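PDB 7DG2: Non-structural maintenance of chromosomes element 1 homolog from Xenopus laevis, which probably acts as a RING-type E3 ubiquitin ligase of the SMC5-SMC6 complex, working together with its MAGE partner and also binding Nse4. Local coordinates for the interface of chains A and B, the interface of chains A and C and the interface of chains C and B. Sequence-based numbering; all coordinates share one arbitrary frame. Chains: chain A, Non-structural maintenance of chromosomes element 1 homolog; chain B, Non-structural maintenance of chromosomes element 4; chain C, MAGE domain-containing protein.

Contact 1: the interface of chains A and B. Residues chain A 16, 62, 79, 164; chain B 66-70.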
# COMPACT_ATOMS: atom_id res chain seq x y z
N MET A 16 -5.74 -2.73 -4.72
CA MET A 16 -4.48 -2.00 -4.62
C MET A 16 -3.97 -1.99 -3.18
O MET A 16 -2.77 -2.13 -2.93
CB MET A 16 -4.66 -0.56 -5.14
CG MET A 16 -3.41 0.25 -5.13
SD MET A 16 -3.64 1.87 -5.89
CE MET A 16 -5.24 1.65 -6.68
N MET A 62 -0.33 -2.48 -15.93
CA MET A 62 -0.88 -3.06 -14.72
C MET A 62 -1.94 -4.07 -15.14
O MET A 62 -2.60 -3.91 -16.17
CB MET A 62 -1.50 -1.97 -13.82
CG MET A 62 -0.52 -0.86 -13.45
SD MET A 62 -1.39 0.55 -12.70
CE MET A 62 -2.18 -0.28 -11.36
N LEU A 79 -3.11 -7.55 -8.12
CA LEU A 79 -2.79 -6.41 -8.97
C LEU A 79 -1.28 -6.39 -9.15
O LEU A 79 -0.54 -6.18 -8.18
CB LEU A 79 -3.28 -5.11 -8.33
CG LEU A 79 -2.97 -3.85 -9.15
CD1 LEU A 79 -3.70 -3.89 -10.51
CD2 LEU A 79 -3.37 -2.60 -8.36
N ARG A 164 1.59 -13.85 -4.24
CA ARG A 164 1.65 -12.56 -4.92
C ARG A 164 2.96 -12.39 -5.67
O ARG A 164 2.99 -11.89 -6.81
CB ARG A 164 1.50 -11.43 -3.92
CG ARG A 164 1.49 -10.05 -4.60
CD ARG A 164 1.95 -8.96 -3.64
NE ARG A 164 1.79 -7.61 -4.19
CZ ARG A 164 1.82 -6.52 -3.43
NH1 ARG A 164 2.00 -6.64 -2.12
NH2 ARG A 164 1.67 -5.32 -3.96
N PRO B 66 -5.52 4.85 -1.74
CA PRO B 66 -4.53 3.78 -1.62
C PRO B 66 -3.41 4.02 -2.61
O PRO B 66 -3.53 4.81 -3.55
CB PRO B 66 -5.31 2.52 -1.97
CG PRO B 66 -6.35 3.01 -2.93
CD PRO B 66 -6.75 4.38 -2.41
N THR B 67 -2.28 3.33 -2.37
CA THR B 67 -1.10 3.50 -3.20
C THR B 67 -0.75 2.17 -3.86
O THR B 67 -1.09 1.09 -3.36
CB THR B 67 0.10 4.03 -2.37
OG1 THR B 67 0.27 3.24 -1.18
CG2 THR B 67 -0.12 5.50 -1.97
N PHE B 68 -0.07 2.26 -5.00
CA PHE B 68 0.27 1.11 -5.84
C PHE B 68 1.69 0.67 -5.54
O PHE B 68 2.62 1.48 -5.62
CB PHE B 68 0.14 1.48 -7.31
CG PHE B 68 0.55 0.39 -8.27
CD1 PHE B 68 0.14 -0.93 -8.09
CD2 PHE B 68 1.32 0.70 -9.38
CE1 PHE B 68 0.51 -1.92 -9.00
CE2 PHE B 68 1.68 -0.29 -10.30
CZ PHE B 68 1.28 -1.59 -10.11
N HIS B 69 1.85 -0.60 -5.19
CA HIS B 69 3.15 -1.17 -4.83
C HIS B 69 3.38 -2.44 -5.62
O HIS B 69 2.44 -3.17 -5.94
CB HIS B 69 3.21 -1.44 -3.32
CG HIS B 69 3.05 -0.20 -2.51
ND1 HIS B 69 4.12 0.56 -2.07
CD2 HIS B 69 1.93 0.45 -2.10
CE1 HIS B 69 3.66 1.61 -1.41
NE2 HIS B 69 2.34 1.57 -1.41
N PHE B 70 4.65 -2.70 -5.94
CA PHE B 70 5.01 -3.81 -6.80
C PHE B 70 6.48 -4.12 -6.54
O PHE B 70 7.20 -3.33 -5.92
CB PHE B 70 4.78 -3.46 -8.27
CG PHE B 70 5.41 -2.15 -8.65
CD1 PHE B 70 6.74 -2.08 -9.01
CD2 PHE B 70 4.69 -0.97 -8.55
CE1 PHE B 70 7.35 -0.87 -9.31
CE2 PHE B 70 5.28 0.25 -8.85
CZ PHE B 70 6.62 0.30 -9.22
O HOH W 1 -0.16 -4.29 -6.20
O HOH W 2 -0.65 -2.15 -4.78
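The B:Phe68 ring is covered on both sides: A:Met62 CE sits over the centre of one face, 3.8 Å from the ring centroid, and B:Phe70 CD2 of the same Nse4 chain lies on the opposite face, offset toward the rim. This is an extended Nse4 segment, B:Pro66 to B:Phe70, running in loop conformation over Nse1, the RING-type subunit of the SMC5-SMC6 complex. A:Met62 and B:Phe68 meet tip to tip; the methionine chain bends at chi3 (57°), which turns its methyl over the ring. A:Leu79 crosses the ring obliquely and sets CD2 3.9 Å from B:Phe68 CD1. With CG anti to its own backbone N (chi1 176°), B:Phe68 reaches away from its own main chain to A:Met62 and A:Leu79. A:Met16, from helix 6-18, lies along the backbone of B:Thr67 and B:Phe68, its CG 3.8 Å from B:Phe68 CA.

Polar contacts fall on the main chain of B:His69. A:Arg164, extended from CG to NE, brings guanidinium NH2 to B:His69 O at 3.0 Å, a hydrogen bond. B:His69 O also takes water 1 at 2.8 Å, and that water also meets A:Leu79 O. Water 2, 2.6 Å from water 1, bonds the amide B:His69 N nearly straight (167° at H) and reaches A:Met16 O. Within Nse4, B:Thr67 OG1 and B:His69 NE2 pair at 2.7 Å, which would steady the imidazole beside the extended loop.

Contact 2: the interface of chains A and C. Residues chain A 4, 6, 9-10, 12-13, 16, 53; chain C 59-64, 82.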
# COMPACT_ATOMS: atom_id res chain seq x y z
N ILE A 4 -16.61 1.57 -17.40
CA ILE A 4 -16.01 1.50 -16.08
C ILE A 4 -16.72 2.52 -15.18
O ILE A 4 -16.98 3.66 -15.59
CB ILE A 4 -14.49 1.73 -16.19
CG1 ILE A 4 -13.78 1.36 -14.91
CG2 ILE A 4 -14.15 3.17 -16.61
CD1 ILE A 4 -12.26 1.31 -15.08
N GLU A 6 -17.94 3.48 -10.72
CA GLU A 6 -17.42 3.54 -9.36
C GLU A 6 -17.34 2.17 -8.69
O GLU A 6 -16.52 1.99 -7.79
CB GLU A 6 -18.27 4.51 -8.54
CG GLU A 6 -17.95 5.96 -8.87
CD GLU A 6 -19.03 6.93 -8.48
OE1 GLU A 6 -19.53 7.65 -9.38
OE2 GLU A 6 -19.39 6.99 -7.28
N GLN A 9 -14.00 1.04 -9.68
CA GLN A 9 -12.98 1.83 -9.00
C GLN A 9 -12.83 1.39 -7.55
O GLN A 9 -11.71 1.28 -7.03
CB GLN A 9 -13.33 3.32 -9.08
CG GLN A 9 -13.43 3.86 -10.52
CD GLN A 9 -14.09 5.22 -10.58
OE1 GLN A 9 -14.51 5.77 -9.56
NE2 GLN A 9 -14.21 5.76 -11.79
N ARG A 10 -13.96 1.12 -6.88
CA ARG A 10 -13.92 0.72 -5.49
C ARG A 10 -13.22 -0.62 -5.35
O ARG A 10 -12.41 -0.82 -4.44
CB ARG A 10 -15.34 0.65 -4.92
CG ARG A 10 -15.40 0.29 -3.47
CD ARG A 10 -15.06 1.49 -2.61
NE ARG A 10 -16.18 2.41 -2.47
CZ ARG A 10 -16.20 3.42 -1.60
NH1 ARG A 10 -17.25 4.22 -1.53
NH2 ARG A 10 -15.14 3.65 -0.84
N LEU A 12 -10.94 -1.82 -7.45
CA LEU A 12 -9.53 -1.63 -7.74
C LEU A 12 -8.80 -0.99 -6.56
O LEU A 12 -7.69 -1.41 -6.21
CB LEU A 12 -9.38 -0.78 -9.01
CG LEU A 12 -7.95 -0.40 -9.42
CD1 LEU A 12 -7.08 -1.67 -9.57
CD2 LEU A 12 -7.98 0.42 -10.72
N GLN A 13 -9.44 -0.02 -5.90
CA GLN A 13 -8.82 0.58 -4.71
C GLN A 13 -8.58 -0.45 -3.63
O GLN A 13 -7.50 -0.49 -3.02
CB GLN A 13 -9.69 1.71 -4.18
CG GLN A 13 -9.74 2.92 -5.11
CD GLN A 13 -10.36 4.12 -4.44
OE1 GLN A 13 -10.59 4.11 -3.22
NE2 GLN A 13 -10.63 5.17 -5.22
N MET A 16 -5.74 -2.73 -4.72
CA MET A 16 -4.48 -2.00 -4.62
C MET A 16 -3.97 -1.99 -3.18
O MET A 16 -2.77 -2.13 -2.93
CB MET A 16 -4.66 -0.56 -5.14
CG MET A 16 -3.41 0.25 -5.13
SD MET A 16 -3.64 1.87 -5.89
CE MET A 16 -5.24 1.65 -6.68
N LEU A 53 -11.82 -3.71 -15.89
CA LEU A 53 -10.65 -3.09 -15.27
C LEU A 53 -9.39 -3.38 -16.07
O LEU A 53 -8.60 -2.47 -16.37
CB LEU A 53 -10.52 -3.60 -13.83
CG LEU A 53 -11.47 -2.91 -12.85
CD1 LEU A 53 -11.61 -3.70 -11.55
CD2 LEU A 53 -10.99 -1.48 -12.57
N GLN C 59 -9.05 9.69 -12.77
CA GLN C 59 -10.45 9.81 -12.36
C GLN C 59 -11.26 8.60 -12.79
O GLN C 59 -12.02 8.04 -11.99
CB GLN C 59 -11.08 11.07 -12.97
CG GLN C 59 -10.52 12.34 -12.45
CD GLN C 59 -11.15 13.56 -13.11
OE1 GLN C 59 -12.10 13.44 -13.90
NE2 GLN C 59 -10.64 14.73 -12.79
N GLN C 60 -11.15 8.22 -14.06
CA GLN C 60 -12.05 7.22 -14.63
C GLN C 60 -11.71 5.81 -14.19
O GLN C 60 -12.61 4.99 -13.94
CB GLN C 60 -12.03 7.31 -16.16
CG GLN C 60 -12.63 8.61 -16.67
CD GLN C 60 -12.75 8.65 -18.19
OE1 GLN C 60 -12.17 7.83 -18.89
NE2 GLN C 60 -13.51 9.62 -18.69
N VAL C 61 -10.42 5.50 -14.10
CA VAL C 61 -10.02 4.12 -13.79
C VAL C 61 -9.91 3.89 -12.29
O VAL C 61 -10.34 2.84 -11.79
CB VAL C 61 -8.71 3.78 -14.51
CG1 VAL C 61 -8.28 2.36 -14.19
CG2 VAL C 61 -8.87 3.98 -16.03
N PHE C 62 -9.36 4.85 -11.55
CA PHE C 62 -9.06 4.65 -10.14
C PHE C 62 -10.00 5.37 -9.19
O PHE C 62 -9.98 5.07 -7.99
CB PHE C 62 -7.63 5.13 -9.84
CG PHE C 62 -6.56 4.33 -10.54
CD1 PHE C 62 -6.18 4.65 -11.84
CD2 PHE C 62 -5.93 3.26 -9.90
CE1 PHE C 62 -5.21 3.91 -12.50
CE2 PHE C 62 -4.95 2.52 -10.55
CZ PHE C 62 -4.59 2.85 -11.85
N GLY C 63 -10.78 6.33 -9.68
CA GLY C 63 -11.53 7.15 -8.75
C GLY C 63 -10.64 8.08 -7.95
O GLY C 63 -10.94 8.37 -6.79
N PHE C 64 -9.53 8.54 -8.55
CA PHE C 64 -8.58 9.45 -7.91
C PHE C 64 -8.69 10.83 -8.55
O PHE C 64 -8.78 10.94 -9.78
CB PHE C 64 -7.12 9.02 -8.09
CG PHE C 64 -6.75 7.73 -7.41
CD1 PHE C 64 -7.63 7.05 -6.60
CD2 PHE C 64 -5.47 7.23 -7.59
CE1 PHE C 64 -7.25 5.86 -5.98
CE2 PHE C 64 -5.09 6.03 -6.98
CZ PHE C 64 -5.98 5.35 -6.17
N LEU C 82 -14.06 8.60 -4.05
CA LEU C 82 -15.01 7.68 -3.43
C LEU C 82 -15.03 7.91 -1.92
O LEU C 82 -13.99 8.09 -1.29
CB LEU C 82 -14.65 6.22 -3.71
CG LEU C 82 -14.37 5.76 -5.14
CD1 LEU C 82 -14.17 4.24 -5.16
CD2 LEU C 82 -15.51 6.15 -6.08
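Both glutamines on the Nse1 helix 6-18 leave the backbone with CG anti to their own carbonyl carbon, A:Gln9 at chi1 -60° and A:Gln13 at -69°, and both run extended beyond CG, so that, from positions one turn apart on helix 6-18, their amides reach the C-terminal end of the MAGE helix 47-62. A:Gln13 NE2 gives a hydrogen bond to C:Phe62 O at 2.9 Å. It is practically straight (178° at H), with the acceptor in the amide plane and the donor in the carbonyl plane. A:Gln9 NE2 bonds C:Gln60 O at 2.8 Å, but comes from above that carbonyl's plane. Two main-chain carbonyls at the helix C-terminus thus gain donors from side chains.

Around this pair the packing is mostly by carbon groups. C:Leu82, with CG anti to its carbonyl carbon, lays CD1 3.5 Å from A:Arg10 CA and CD2 3.7 Å from A:Glu6 CG, while its CB sits over the centre of one face of the A:Arg10 guanidinium, whose chain folds back at chi2 and chi3. On the other flank A:Leu12 CD2 comes 3.6 Å from C:Phe62 CD2, and A:Met16 CE reaches the edge of that ring in its plane. A:Met16 CE also meets C:Phe64 CZ at 3.8 Å, tip to tip. C:Phe64 carries C:Phe62 CB over its face and A:Gln13 CD at its edge. A:Ile4 CD1 closes the far end, 3.8 Å from C:Val61 CA. The site joins Nse1 to its MAGE partner, the pairing thought to stimulate and direct its ligase activity.

Contact 3: the interface of chains C and B. Residues chain C 100-101, 104, 107, 124, 128, 189, 193; chain B 12-13, 16, 20, 51, 54.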
# COMPACT_ATOMS: atom_id res chain seq x y z
N GLY C 100 -4.75 7.71 12.73
CA GLY C 100 -5.32 7.94 14.04
C GLY C 100 -4.55 9.00 14.81
O GLY C 100 -5.13 9.93 15.38
N LEU C 101 -3.22 8.89 14.82
CA LEU C 101 -2.40 9.88 15.52
C LEU C 101 -2.54 11.25 14.88
O LEU C 101 -2.74 12.26 15.57
CB LEU C 101 -0.94 9.44 15.54
CG LEU C 101 0.03 10.49 16.08
CD1 LEU C 101 -0.31 10.86 17.51
CD2 LEU C 101 1.47 10.00 16.00
N VAL C 104 -5.79 13.04 15.80
CA VAL C 104 -5.78 13.59 17.15
C VAL C 104 -5.06 14.93 17.18
O VAL C 104 -5.50 15.89 17.83
CB VAL C 104 -5.15 12.57 18.12
CG1 VAL C 104 -4.87 13.21 19.47
CG2 VAL C 104 -6.06 11.37 18.27
N SER C 107 -7.08 17.55 15.41
CA SER C 107 -8.20 17.92 16.27
C SER C 107 -7.79 19.00 17.26
O SER C 107 -8.49 20.01 17.40
CB SER C 107 -8.72 16.69 17.02
OG SER C 107 -9.33 15.76 16.13
N MET C 124 -0.61 16.83 25.41
CA MET C 124 -1.76 15.98 25.11
C MET C 124 -1.33 14.55 24.82
O MET C 124 -1.87 13.60 25.40
CB MET C 124 -2.53 16.56 23.92
CG MET C 124 -3.70 15.68 23.44
SD MET C 124 -4.61 16.37 22.03
CE MET C 124 -3.36 16.25 20.75
N LEU C 128 -1.78 9.95 26.05
CA LEU C 128 -1.99 8.78 25.21
C LEU C 128 -0.77 7.87 25.19
O LEU C 128 -0.65 7.01 24.31
CB LEU C 128 -2.36 9.23 23.79
CG LEU C 128 -3.53 10.21 23.74
CD1 LEU C 128 -3.79 10.69 22.31
CD2 LEU C 128 -4.78 9.57 24.32
N PHE C 189 -15.59 14.25 13.97
CA PHE C 189 -14.81 13.22 14.66
C PHE C 189 -14.68 13.54 16.14
O PHE C 189 -14.93 12.68 17.00
CB PHE C 189 -13.43 13.11 14.01
CG PHE C 189 -12.48 12.25 14.78
CD1 PHE C 189 -12.44 10.87 14.57
CD2 PHE C 189 -11.61 12.80 15.71
CE1 PHE C 189 -11.56 10.07 15.27
CE2 PHE C 189 -10.73 12.01 16.42
CZ PHE C 189 -10.70 10.64 16.20
N ILE C 193 -16.14 11.21 19.25
CA ILE C 193 -15.32 10.67 20.33
C ILE C 193 -15.86 11.07 21.69
O ILE C 193 -15.87 10.27 22.63
CB ILE C 193 -13.86 11.13 20.15
CG1 ILE C 193 -13.25 10.47 18.90
CG2 ILE C 193 -13.03 10.84 21.39
CD1 ILE C 193 -13.18 8.96 19.00
N PHE B 12 -10.74 15.27 26.25
CA PHE B 12 -10.56 14.65 24.94
C PHE B 12 -9.71 13.38 25.03
O PHE B 12 -10.10 12.34 24.49
CB PHE B 12 -9.92 15.67 23.99
CG PHE B 12 -9.78 15.19 22.56
CD1 PHE B 12 -10.85 14.63 21.88
CD2 PHE B 12 -8.58 15.37 21.89
CE1 PHE B 12 -10.72 14.22 20.56
CE2 PHE B 12 -8.44 14.97 20.56
CZ PHE B 12 -9.51 14.39 19.90
N THR B 13 -8.56 13.44 25.71
CA THR B 13 -7.75 12.23 25.75
C THR B 13 -8.41 11.14 26.59
O THR B 13 -8.25 9.96 26.29
CB THR B 13 -6.34 12.49 26.29
OG1 THR B 13 -6.40 13.17 27.54
CG2 THR B 13 -5.52 13.30 25.28
N LEU B 16 -10.73 9.54 24.14
CA LEU B 16 -10.00 8.76 23.16
C LEU B 16 -9.59 7.41 23.73
O LEU B 16 -9.74 6.37 23.08
CB LEU B 16 -8.77 9.52 22.67
CG LEU B 16 -9.01 10.72 21.74
CD1 LEU B 16 -7.77 11.63 21.65
CD2 LEU B 16 -9.41 10.22 20.36
N MET B 20 -10.52 3.77 22.43
CA MET B 20 -9.44 2.86 22.06
C MET B 20 -9.45 1.57 22.86
O MET B 20 -8.78 0.61 22.47
CB MET B 20 -8.10 3.57 22.21
CG MET B 20 -7.85 4.57 21.10
SD MET B 20 -6.29 5.44 21.25
CE MET B 20 -6.62 6.51 22.61
N TRP B 51 -4.47 1.84 18.40
CA TRP B 51 -4.25 2.89 17.41
C TRP B 51 -4.84 2.52 16.05
O TRP B 51 -5.32 3.39 15.33
CB TRP B 51 -2.76 3.20 17.29
CG TRP B 51 -2.25 3.96 18.48
CD1 TRP B 51 -1.54 3.47 19.53
CD2 TRP B 51 -2.45 5.35 18.75
NE1 TRP B 51 -1.27 4.47 20.43
CE2 TRP B 51 -1.82 5.64 19.97
CE3 TRP B 51 -3.09 6.39 18.06
CZ2 TRP B 51 -1.82 6.91 20.54
CZ3 TRP B 51 -3.09 7.66 18.62
CH2 TRP B 51 -2.46 7.91 19.85
N LEU B 54 -8.49 3.42 16.32
CA LEU B 54 -8.68 4.85 16.14
C LEU B 54 -8.47 5.26 14.69
O LEU B 54 -9.24 6.04 14.13
CB LEU B 54 -7.73 5.61 17.07
CG LEU B 54 -7.96 7.11 17.25
CD1 LEU B 54 -9.36 7.34 17.81
CD2 LEU B 54 -6.92 7.71 18.18
O HOH W 3 0.24 4.64 22.98
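Two Nse4 helices, 9-20 and 50-59, pack against the MAGE protein, chain C, of the MAGE homology family, on its helices 94-111, 118-127 and 183-193 and the loop residue C:Leu128. C:Val104 is central: its CG2 touches B:Leu16 CD1 tip to tip and B:Leu54 CD2 at about a right angle, each at 3.8 Å, so one methyl serves both Nse4 helices. The two branches of B:Leu16 part, CD1 toward C:Val104 and CD2 toward C:Ile193 CG2. B:Phe12, with CG anti to its backbone N (chi1 -175°), points its CZ at C:Ser107 CB, 3.8 Å away, while B:Leu16 CD1 lies over one ring face toward the rim. B:Leu54 CD1 arrives at the edge of the C:Phe189 ring, in its plane, 3.9 Å from CZ of C:Phe189.

Toward the other flank, B:Thr13 puts CG2 against C:Met124 CG at 3.5 Å and CB near C:Leu128 CD2. C:Leu128 crosses B:Trp51 at about a right angle, its CD1 3.9 Å from CH2 of the indole, whose CZ3 rests by C:Leu101 CA. The indole B:Trp51 NE1 bonds water 3 at 3.0 Å in the ring plane (166° at H), and the water passes on to C:Leu128 O at 2.9 Å.

Contact 4: the interface of chains A and B. Residues chain A 94, 99, 102, 151, 169, 172; chain B 70-71, 74-75.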
# COMPACT_ATOMS: atom_id res chain seq x y z
N TYR A 94 11.83 -0.06 -0.93
CA TYR A 94 13.01 -0.72 -0.38
C TYR A 94 14.27 -0.11 -0.96
O TYR A 94 14.32 0.31 -2.12
CB TYR A 94 12.97 -2.24 -0.67
CG TYR A 94 11.82 -2.92 0.03
CD1 TYR A 94 11.82 -3.05 1.42
CD2 TYR A 94 10.72 -3.40 -0.68
CE1 TYR A 94 10.75 -3.68 2.08
CE2 TYR A 94 9.65 -4.02 -0.02
CZ TYR A 94 9.68 -4.15 1.35
OH TYR A 94 8.63 -4.75 1.99
N LEU A 99 16.88 -4.68 -1.58
CA LEU A 99 16.43 -5.43 -2.74
C LEU A 99 17.50 -6.40 -3.24
O LEU A 99 17.16 -7.45 -3.81
CB LEU A 99 16.00 -4.45 -3.85
CG LEU A 99 14.71 -3.71 -3.48
CD1 LEU A 99 14.27 -2.75 -4.58
CD2 LEU A 99 13.60 -4.71 -3.16
N PHE A 102 16.75 -9.26 -1.12
CA PHE A 102 15.55 -9.93 -1.62
C PHE A 102 15.89 -10.82 -2.81
O PHE A 102 15.45 -11.98 -2.88
CB PHE A 102 14.46 -8.91 -2.02
CG PHE A 102 13.21 -9.59 -2.50
CD1 PHE A 102 12.31 -10.11 -1.60
CD2 PHE A 102 12.98 -9.77 -3.86
CE1 PHE A 102 11.18 -10.78 -2.05
CE2 PHE A 102 11.86 -10.45 -4.30
CZ PHE A 102 10.97 -10.95 -3.39
N TRP A 151 5.37 -10.22 0.02
CA TRP A 151 6.37 -10.69 -0.93
C TRP A 151 6.95 -12.03 -0.51
O TRP A 151 7.23 -12.88 -1.36
CB TRP A 151 7.52 -9.68 -1.10
CG TRP A 151 7.01 -8.38 -1.62
CD1 TRP A 151 7.04 -7.16 -0.98
CD2 TRP A 151 6.32 -8.17 -2.85
NE1 TRP A 151 6.42 -6.20 -1.77
CE2 TRP A 151 5.97 -6.80 -2.92
CE3 TRP A 151 5.96 -9.01 -3.91
CZ2 TRP A 151 5.28 -6.25 -4.01
CZ3 TRP A 151 5.26 -8.46 -5.00
CH2 TRP A 151 4.94 -7.10 -5.04
N LEU A 169 6.14 -12.09 -10.59
CA LEU A 169 7.48 -12.36 -11.08
C LEU A 169 7.58 -13.64 -11.91
O LEU A 169 8.69 -14.06 -12.24
CB LEU A 169 8.48 -12.43 -9.92
CG LEU A 169 8.70 -11.12 -9.15
CD1 LEU A 169 9.86 -11.27 -8.18
CD2 LEU A 169 8.98 -10.01 -10.09
N TYR A 172 9.54 -13.03 -15.10
CA TYR A 172 10.87 -12.59 -14.71
C TYR A 172 11.72 -13.77 -14.24
O TYR A 172 12.88 -13.92 -14.65
CB TYR A 172 10.74 -11.54 -13.61
CG TYR A 172 12.05 -11.10 -13.03
CD1 TYR A 172 12.76 -10.05 -13.60
CD2 TYR A 172 12.58 -11.72 -11.91
CE1 TYR A 172 13.97 -9.65 -13.07
CE2 TYR A 172 13.77 -11.33 -11.38
CZ TYR A 172 14.46 -10.29 -11.95
OH TYR A 172 15.65 -9.91 -11.40
N PHE B 70 4.65 -2.70 -5.94
CA PHE B 70 5.01 -3.81 -6.80
C PHE B 70 6.48 -4.12 -6.54
O PHE B 70 7.20 -3.33 -5.92
CB PHE B 70 4.78 -3.46 -8.27
CG PHE B 70 5.41 -2.15 -8.65
CD1 PHE B 70 6.74 -2.08 -9.01
CD2 PHE B 70 4.69 -0.97 -8.55
CE1 PHE B 70 7.35 -0.87 -9.31
CE2 PHE B 70 5.28 0.25 -8.85
CZ PHE B 70 6.62 0.30 -9.22
N MET B 71 6.92 -5.27 -7.04
CA MET B 71 8.32 -5.66 -6.97
C MET B 71 8.98 -5.68 -8.34
O MET B 71 10.07 -5.13 -8.51
CB MET B 71 8.43 -7.05 -6.30
CG MET B 71 9.85 -7.54 -6.08
SD MET B 71 10.77 -6.46 -4.96
CE MET B 71 10.04 -6.79 -3.36
N SER B 74 11.19 -2.75 -9.93
CA SER B 74 11.68 -1.83 -8.91
C SER B 74 13.19 -1.92 -8.72
O SER B 74 13.75 -1.06 -8.04
CB SER B 74 10.98 -2.11 -7.57
OG SER B 74 11.45 -3.33 -6.98
N PHE B 75 13.84 -2.92 -9.32
CA PHE B 75 15.26 -3.18 -9.09
C PHE B 75 16.11 -2.24 -9.92
O PHE B 75 15.88 -2.07 -11.12
CB PHE B 75 15.62 -4.62 -9.50
CG PHE B 75 14.80 -5.68 -8.84
CD1 PHE B 75 14.35 -5.54 -7.54
CD2 PHE B 75 14.51 -6.86 -9.52
CE1 PHE B 75 13.60 -6.55 -6.94
CE2 PHE B 75 13.76 -7.86 -8.93
CZ PHE B 75 13.31 -7.70 -7.64
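Methionine-aromatic contacts carry most of this patch, where the later part of the Nse4 segment lies against Nse1. B:Met71 leaves the backbone with CG anti to N (chi1 -176°) and then bends at chi2 (62°) and chi3 (72°), curling over the A:Trp151 indole. Its CB stands over the six-membered ring, 3.7 Å from the centroid, and its terminal CE over the five-membered ring at 3.8 Å, both as CH-pi contacts. The same CE lies above the centre of one face of A:Phe102, so the methyl is held between the two aromatic groups. The backbone joins in: B:Phe70 CA approaches A:Trp151 CZ2 at 3.7 Å.

Aliphatic packing comes from helix 96-111. A:Leu99 meets B:Met71 tip to tip, CD2 to SD at 3.8 Å, while its other branch, CD1, turns to B:Ser74 OG at 3.8 Å and B:Phe75 CD1.

Aromatic edge contact is made by B:Phe75, which has A:Tyr172 CZ in its plane at the edge, 3.9 Å from B:Phe75 CE2; the two side chains cross obliquely.

A polar bond inside Nse4 orders the segment: B:Ser74 OG donates to B:Met71 O at 2.7 Å, in the carbonyl plane and on a lone pair, linking the two ends of this short loop stretch. The patch holds this Nse4 segment to Nse1 through buried side chains, chiefly B:Met71, and so would set the course of the segment along Nse1, in keeping with the Nse1 and Nse3 dimer shaping Nse4.

Contacts 1 and 4 are neighbours on one Nse4 segment, their C-alpha centres about 12 Å apart and B:Phe70 common to both; Nse1 helix 163-176 also serves each. Contact 2 lies about 13 Å from contact 1 and shares A:Met16, so helix 6-18 of Nse1 faces Nse4 and the MAGE protein together, close to where the three chains meet. Contact 3 stands apart, about 30 Å from contacts 1 and 2 and about 36 Å from contact 4. Nse4 thus binds the MAGE protein through its helices and Nse1 through its later loop, and the Nse1-MAGE dimer shapes its path.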